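Local structure of arginine kinase (Anthopleura japonica, 4RF7) at residues 65-70 against 199-204; 72-77 against 87-92. The protein catalyses the reversible transfer of a phosphoryl group from ATP to L-arginine, giving N(omega)-phospho-L-arginine and ADP, in a chain made of two approximate kinase repeats. All coordinates share one frame; numbering follows the deposited sequence.

Contact 1: 65-70 against 199-204; sequences VVNLDS and DRFLEA. With ARG (arginine), chain G.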
loop_
_atom_site.group_PDB
_atom_site.type_symbol
_atom_site.label_atom_id
_atom_site.label_comp_id
_atom_site.label_asym_id
_atom_site.label_seq_id
_atom_site.Cartn_x
_atom_site.Cartn_y
_atom_site.Cartn_z
ATOM N N VAL A 65 -4.218 -37.115 -13.294
ATOM C CA VAL A 65 -5.181 -37.991 -13.956
ATOM C C VAL A 65 -6.613 -37.554 -13.637
ATOM O O VAL A 65 -7.490 -37.573 -14.506
ATOM C CB VAL A 65 -4.980 -39.465 -13.544
ATOM C CG1 VAL A 65 -5.950 -40.369 -14.291
ATOM C CG2 VAL A 65 -3.552 -39.901 -13.803
ATOM N N VAL A 66 -6.844 -37.165 -12.385
ATOM C CA VAL A 66 -8.140 -36.635 -11.972
ATOM C C VAL A 66 -8.382 -35.301 -12.666
ATOM O O VAL A 66 -9.462 -35.053 -13.205
ATOM C CB VAL A 66 -8.215 -36.437 -10.444
ATOM C CG1 VAL A 66 -9.486 -35.697 -10.055
ATOM C CG2 VAL A 66 -8.138 -37.776 -9.724
ATOM N N ASN A 67 -7.356 -34.453 -12.652
ATOM C CA ASN A 67 -7.419 -33.134 -13.270
ATOM C C ASN A 67 -6.615 -33.083 -14.571
ATOM O O ASN A 67 -5.445 -32.695 -14.578
ATOM C CB ASN A 67 -6.914 -32.075 -12.286
ATOM C CG ASN A 67 -7.613 -32.150 -10.941
ATOM O OD1 ASN A 67 -8.695 -31.592 -10.761
ATOM N ND2 ASN A 67 -6.997 -32.841 -9.988
ATOM N N LEU A 68 -7.255 -33.472 -15.671
ATOM C CA LEU A 68 -6.580 -33.617 -16.960
ATOM C C LEU A 68 -6.062 -32.298 -17.540
ATOM O O LEU A 68 -5.215 -32.296 -18.436
ATOM C CB LEU A 68 -7.493 -34.341 -17.956
ATOM C CG LEU A 68 -7.766 -35.806 -17.606
ATOM C CD1 LEU A 68 -8.900 -36.390 -18.435
ATOM C CD2 LEU A 68 -6.501 -36.636 -17.781
ATOM N N ASP A 69 -6.556 -31.179 -17.017
ATOM C CA ASP A 69 -6.090 -29.866 -17.450
ATOM C C ASP A 69 -4.772 -29.480 -16.777
ATOM O O ASP A 69 -4.244 -28.392 -17.017
ATOM C CB ASP A 69 -7.149 -28.801 -17.165
ATOM C CG ASP A 69 -7.498 -28.697 -15.692
ATOM O OD1 ASP A 69 -7.623 -29.746 -15.023
ATOM O OD2 ASP A 69 -7.655 -27.560 -15.201
ATOM N N SER A 70 -4.248 -30.379 -15.945
ATOM C CA SER A 70 -3.003 -30.141 -15.213
ATOM C C SER A 70 -1.837 -29.794 -16.135
ATOM O O SER A 70 -1.680 -30.389 -17.203
ATOM C CB SER A 70 -2.634 -31.369 -14.369
ATOM O OG SER A 70 -3.547 -31.562 -13.306
ATOM N N ASP A 199 -7.781 -26.998 -3.242
ATOM C CA ASP A 199 -8.611 -27.166 -4.434
ATOM C C ASP A 199 -8.572 -28.601 -4.973
ATOM O O ASP A 199 -8.030 -29.498 -4.324
ATOM C CB ASP A 199 -8.235 -26.148 -5.523
ATOM C CG ASP A 199 -6.780 -26.260 -5.975
ATOM O OD1 ASP A 199 -6.174 -27.344 -5.827
ATOM O OD2 ASP A 199 -6.243 -25.259 -6.501
ATOM N N ARG A 200 -9.140 -28.812 -6.158
ATOM C CA ARG A 200 -9.218 -30.148 -6.746
ATOM C C ARG A 200 -7.849 -30.775 -7.027
ATOM O O ARG A 200 -7.713 -32.002 -7.045
ATOM C CB ARG A 200 -10.071 -30.126 -8.021
ATOM C CG ARG A 200 -9.654 -29.075 -9.046
ATOM C CD ARG A 200 -10.595 -29.067 -10.246
ATOM N NE ARG A 200 -10.271 -28.004 -11.197
ATOM C CZ ARG A 200 -9.561 -28.175 -12.307
ATOM N NH1 ARG A 200 -9.091 -29.375 -12.624
ATOM N NH2 ARG A 200 -9.321 -27.145 -13.106
ATOM N N PHE A 201 -6.843 -29.934 -7.244
ATOM C CA PHE A 201 -5.492 -30.422 -7.494
ATOM C C PHE A 201 -4.871 -30.959 -6.209
ATOM O O PHE A 201 -4.276 -32.034 -6.205
ATOM C CB PHE A 201 -4.610 -29.317 -8.090
ATOM C CG PHE A 201 -5.091 -28.799 -9.420
ATOM C CD1 PHE A 201 -4.805 -29.485 -10.595
ATOM C CD2 PHE A 201 -5.819 -27.620 -9.497
ATOM C CE1 PHE A 201 -5.244 -29.006 -11.822
ATOM C CE2 PHE A 201 -6.262 -27.136 -10.720
ATOM C CZ PHE A 201 -5.975 -27.830 -11.882
ATOM N N LEU A 202 -5.016 -30.202 -5.123
ATOM C CA LEU A 202 -4.537 -30.628 -3.811
ATOM C C LEU A 202 -5.331 -31.825 -3.293
ATOM O O LEU A 202 -4.760 -32.759 -2.720
ATOM C CB LEU A 202 -4.601 -29.474 -2.807
ATOM C CG LEU A 202 -3.811 -28.221 -3.194
ATOM C CD1 LEU A 202 -3.774 -27.208 -2.056
ATOM C CD2 LEU A 202 -2.399 -28.586 -3.633
ATOM N N GLU A 203 -6.646 -31.791 -3.498
ATOM C CA GLU A 203 -7.525 -32.890 -3.099
ATOM C C GLU A 203 -7.085 -34.216 -3.707
ATOM O O GLU A 203 -6.974 -35.224 -3.011
ATOM C CB GLU A 203 -8.970 -32.597 -3.516
ATOM C CG GLU A 203 -9.928 -33.754 -3.279
ATOM C CD GLU A 203 -10.151 -34.037 -1.805
ATOM O OE1 GLU A 203 -10.022 -33.100 -0.992
ATOM O OE2 GLU A 203 -10.465 -35.196 -1.456
ATOM N N ALA A 204 -6.830 -34.207 -5.011
ATOM C CA ALA A 204 -6.469 -35.425 -5.729
ATOM C C ALA A 204 -5.035 -35.858 -5.425
ATOM O O ALA A 204 -4.635 -36.981 -5.736
ATOM C CB ALA A 204 -6.676 -35.240 -7.223
HETATM N N ARG G . -0.925 -29.389 -10.092
HETATM C CA ARG G . -1.195 -28.217 -10.923
HETATM C C ARG G . -0.900 -28.475 -12.396
HETATM O O ARG G . -0.308 -29.491 -12.768
HETATM C CB ARG G . -0.398 -27.004 -10.429
HETATM C CG ARG G . 1.092 -27.259 -10.239
HETATM C CD ARG G . 1.845 -25.970 -9.918
HETATM N NE ARG G . 1.187 -25.175 -8.882
HETATM C CZ ARG G . 1.360 -25.351 -7.574
HETATM N NH1 ARG G . 0.721 -24.577 -6.706
HETATM N NH2 ARG G . 2.170 -26.303 -7.131
HETATM O OXT ARG G . -1.259 -27.664 -13.252
#
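The backbones come closest where Val66, at the end of helix 57-66, faces Ala204 of the short helix 200-204, their CA atoms 6.6 Å apart, with Asn67 and Phe201 close behind. Arg200 carries most of the polar contact. Its guanidinium meets the Asp69 carboxylate end-on in a two-nitrogen salt bridge: Arg200 NH1 lies 2.8 Å from Asp69 OD1 and Arg200 NH2 2.7 Å from Asp69 OD2, both oxygens met on their syn sides, the two planes only 20° apart. Arg200 NH1 also donates to Asn67 OD1 (2.9 Å), so three bonds fix how the guanidinium is turned. Asn67 answers through ND2, which reaches Arg200 O (3.1 Å) from above the carbonyl plane, on the face opposite Ala204 N; Ser63 O takes a second bond from this amide. Phe201 CE1 meets Asn67 CB at 3.5 Å; Asn67 OD1 lies over one ring face, Ser70 OG at the edge, and Phe201 CZ sits 3.3 Å above the Arg200 guanidinium plane, offset toward its rim. Beside this, Ala204 CB packs on Val66. Ser70 OG bonds to Asn67 O within the Asn67-Ser70 type I turn. This is part of the interface between N-terminal and catalytic domains of the phosphagen kinase fold, beside the bound arginine.

Contact 2: 72-77 against 87-92; sequences VGVYAG and PLFDAI. With ARG (arginine), chain G.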
loop_
_atom_site.group_PDB
_atom_site.type_symbol
_atom_site.label_atom_id
_atom_site.label_comp_id
_atom_site.label_asym_id
_atom_site.label_seq_id
_atom_site.Cartn_x
_atom_site.Cartn_y
_atom_site.Cartn_z
ATOM N N VAL A 72 1.440 -29.704 -14.791
ATOM C CA VAL A 72 2.471 -30.605 -14.288
ATOM C C VAL A 72 1.867 -31.987 -14.021
ATOM O O VAL A 72 2.150 -32.947 -14.740
ATOM C CB VAL A 72 3.122 -30.050 -13.014
ATOM C CG1 VAL A 72 4.280 -30.939 -12.572
ATOM C CG2 VAL A 72 3.604 -28.623 -13.237
ATOM N N GLY A 73 1.045 -32.089 -12.981
ATOM C CA GLY A 73 0.242 -33.281 -12.769
ATOM C C GLY A 73 0.818 -34.356 -11.869
ATOM O O GLY A 73 0.256 -35.452 -11.780
ATOM N N VAL A 74 1.936 -34.061 -11.212
ATOM C CA VAL A 74 2.492 -34.984 -10.223
ATOM C C VAL A 74 2.834 -34.269 -8.918
ATOM O O VAL A 74 3.168 -33.082 -8.916
ATOM C CB VAL A 74 3.746 -35.726 -10.738
ATOM C CG1 VAL A 74 3.404 -36.628 -11.913
ATOM C CG2 VAL A 74 4.834 -34.733 -11.112
ATOM N N TYR A 75 2.735 -34.999 -7.812
ATOM C CA TYR A 75 3.183 -34.505 -6.516
ATOM C C TYR A 75 4.035 -35.591 -5.876
ATOM O O TYR A 75 3.761 -36.778 -6.048
ATOM C CB TYR A 75 1.991 -34.166 -5.613
ATOM C CG TYR A 75 1.206 -32.946 -6.043
ATOM C CD1 TYR A 75 0.176 -33.050 -6.969
ATOM C CD2 TYR A 75 1.494 -31.691 -5.521
ATOM C CE1 TYR A 75 -0.548 -31.937 -7.363
ATOM C CE2 TYR A 75 0.775 -30.569 -5.914
ATOM C CZ TYR A 75 -0.243 -30.700 -6.833
ATOM O OH TYR A 75 -0.963 -29.594 -7.230
ATOM N N ALA A 76 5.075 -35.194 -5.151
ATOM C CA ALA A 76 5.902 -36.174 -4.452
ATOM C C ALA A 76 5.384 -36.376 -3.034
ATOM O O ALA A 76 5.198 -35.405 -2.293
ATOM C CB ALA A 76 7.351 -35.739 -4.431
ATOM N N GLY A 77 5.162 -37.634 -2.656
ATOM C CA GLY A 77 4.705 -37.952 -1.314
ATOM C C GLY A 77 5.822 -37.828 -0.292
ATOM O O GLY A 77 5.569 -37.612 0.897
ATOM N N PRO A 87 12.749 -41.973 -12.946
ATOM C CA PRO A 87 12.530 -42.000 -14.397
ATOM C C PRO A 87 11.374 -41.100 -14.844
ATOM O O PRO A 87 11.393 -40.613 -15.975
ATOM C CB PRO A 87 12.193 -43.466 -14.662
ATOM C CG PRO A 87 12.972 -44.209 -13.629
ATOM C CD PRO A 87 12.978 -43.327 -12.403
ATOM N N LEU A 88 10.394 -40.885 -13.968
ATOM C CA LEU A 88 9.289 -39.970 -14.253
ATOM C C LEU A 88 9.591 -38.535 -13.808
ATOM O O LEU A 88 9.404 -37.587 -14.573
ATOM C CB LEU A 88 7.994 -40.467 -13.596
ATOM C CG LEU A 88 6.783 -39.535 -13.697
ATOM C CD1 LEU A 88 6.397 -39.312 -15.150
ATOM C CD2 LEU A 88 5.600 -40.077 -12.911
ATOM N N PHE A 89 10.057 -38.381 -12.571
ATOM C CA PHE A 89 10.308 -37.056 -11.998
ATOM C C PHE A 89 11.464 -36.300 -12.653
ATOM O O PHE A 89 11.365 -35.088 -12.874
ATOM C CB PHE A 89 10.535 -37.159 -10.486
ATOM C CG PHE A 89 9.265 -37.224 -9.684
ATOM C CD1 PHE A 89 8.508 -36.079 -9.473
ATOM C CD2 PHE A 89 8.829 -38.425 -9.136
ATOM C CE1 PHE A 89 7.332 -36.129 -8.734
ATOM C CE2 PHE A 89 7.657 -38.481 -8.395
ATOM C CZ PHE A 89 6.907 -37.331 -8.196
ATOM N N ASP A 90 12.559 -37.001 -12.946
ATOM C CA ASP A 90 13.714 -36.377 -13.592
ATOM C C ASP A 90 13.305 -35.718 -14.904
ATOM O O ASP A 90 13.649 -34.567 -15.173
ATOM C CB ASP A 90 14.817 -37.408 -13.865
ATOM C CG ASP A 90 15.403 -37.996 -12.595
ATOM O OD1 ASP A 90 15.127 -37.460 -11.503
ATOM O OD2 ASP A 90 16.155 -38.991 -12.694
ATOM N N ALA A 91 12.562 -36.464 -15.716
ATOM C CA ALA A 91 12.088 -35.971 -17.005
ATOM C C ALA A 91 11.167 -34.755 -16.850
ATOM O O ALA A 91 11.292 -33.775 -17.586
ATOM C CB ALA A 91 11.382 -37.083 -17.759
ATOM N N ILE A 92 10.239 -34.830 -15.898
ATOM C CA ILE A 92 9.327 -33.718 -15.617
ATOM C C ILE A 92 10.084 -32.482 -15.122
ATOM O O ILE A 92 9.799 -31.361 -15.549
ATOM C CB ILE A 92 8.242 -34.125 -14.589
ATOM C CG1 ILE A 92 7.223 -35.068 -15.240
ATOM C CG2 ILE A 92 7.534 -32.896 -14.024
ATOM C CD1 ILE A 92 6.257 -35.711 -14.267
HETATM N N ARG G . -0.925 -29.389 -10.092
HETATM C CA ARG G . -1.195 -28.217 -10.923
HETATM C C ARG G . -0.900 -28.475 -12.396
HETATM O O ARG G . -0.308 -29.491 -12.768
HETATM C CB ARG G . -0.398 -27.004 -10.429
HETATM C CG ARG G . 1.092 -27.259 -10.239
HETATM C CD ARG G . 1.845 -25.970 -9.918
HETATM N NE ARG G . 1.187 -25.175 -8.882
HETATM C CZ ARG G . 1.360 -25.351 -7.574
HETATM N NH1 ARG G . 0.721 -24.577 -6.706
HETATM N NH2 ARG G . 2.170 -26.303 -7.131
HETATM O OXT ARG G . -1.259 -27.664 -13.252
#
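One short loop faces two ways: the backbone and Tyr75 of 72-77 hold the bound arginine, while Val72, Val74 and Ala76 pack on helix 86-96 through apolar contacts. Val74 is the centre of that packing. With CG1 of Val74 anti to the carbonyl carbon (chi1 -64°), CG2 falls between the backbone N and that carbon; Val74 CG2 meets Ile92 CD1 tip to tip at 3.6 Å and touches Phe89 CE1 at 3.7 Å, as the valine and phenylalanine side chains slide past each other in opposite directions. CG1 of Val74 adds looser contacts with Ile92 CD1 and Leu88. The Phe89 ring turns its rim to the loop: Tyr75 O lies in the ring plane at the edge, 3.8 Å from Phe89 CZ, and the same CZ touches Ala76. Tyr82 completes the surroundings of this ring with an edge-to-face contact. Farther down the helix, Ile92 CG2 crosses Val72 CG1 obliquely at 4.1 Å.

Tyr75 points away from the helix, and its OH accepts from the ligand amino N at 2.9 Å. Ligand O accepts a hydrogen bond from Val72 N at 2.7 Å. Gly73 N adds a weak one. At Gly73 phi is positive (93°), where a CB would press on the carbonyl O of Val72. The arrangement is consistent with the substrate-specificity loop of phosphagen kinases, whose amides here hold the carboxylate of the bound arginine while the small N-terminal helical domain backs it.

Overall arrangement
Both contacts belong to the first of the two repeats, with centres 14 Å apart. Along the chain, 65-70 leads almost directly into 72-77; helix 86-96 follows, and only much later does 199-204 arrive from the catalytic domain. Contact 2 lies wholly within the N-terminal helical domain, whereas contact 1 spans the two domains. They meet at Tyr75, whose OH lies 3.8 Å from Phe201 CB, and both touch the same bound arginine, which Glu232 and Gly71 also hold by hydrogen bonds. The substrate loop is thus backed by its own domain and bordered by the interdomain contact, consistent with a pocket assembled from both domains.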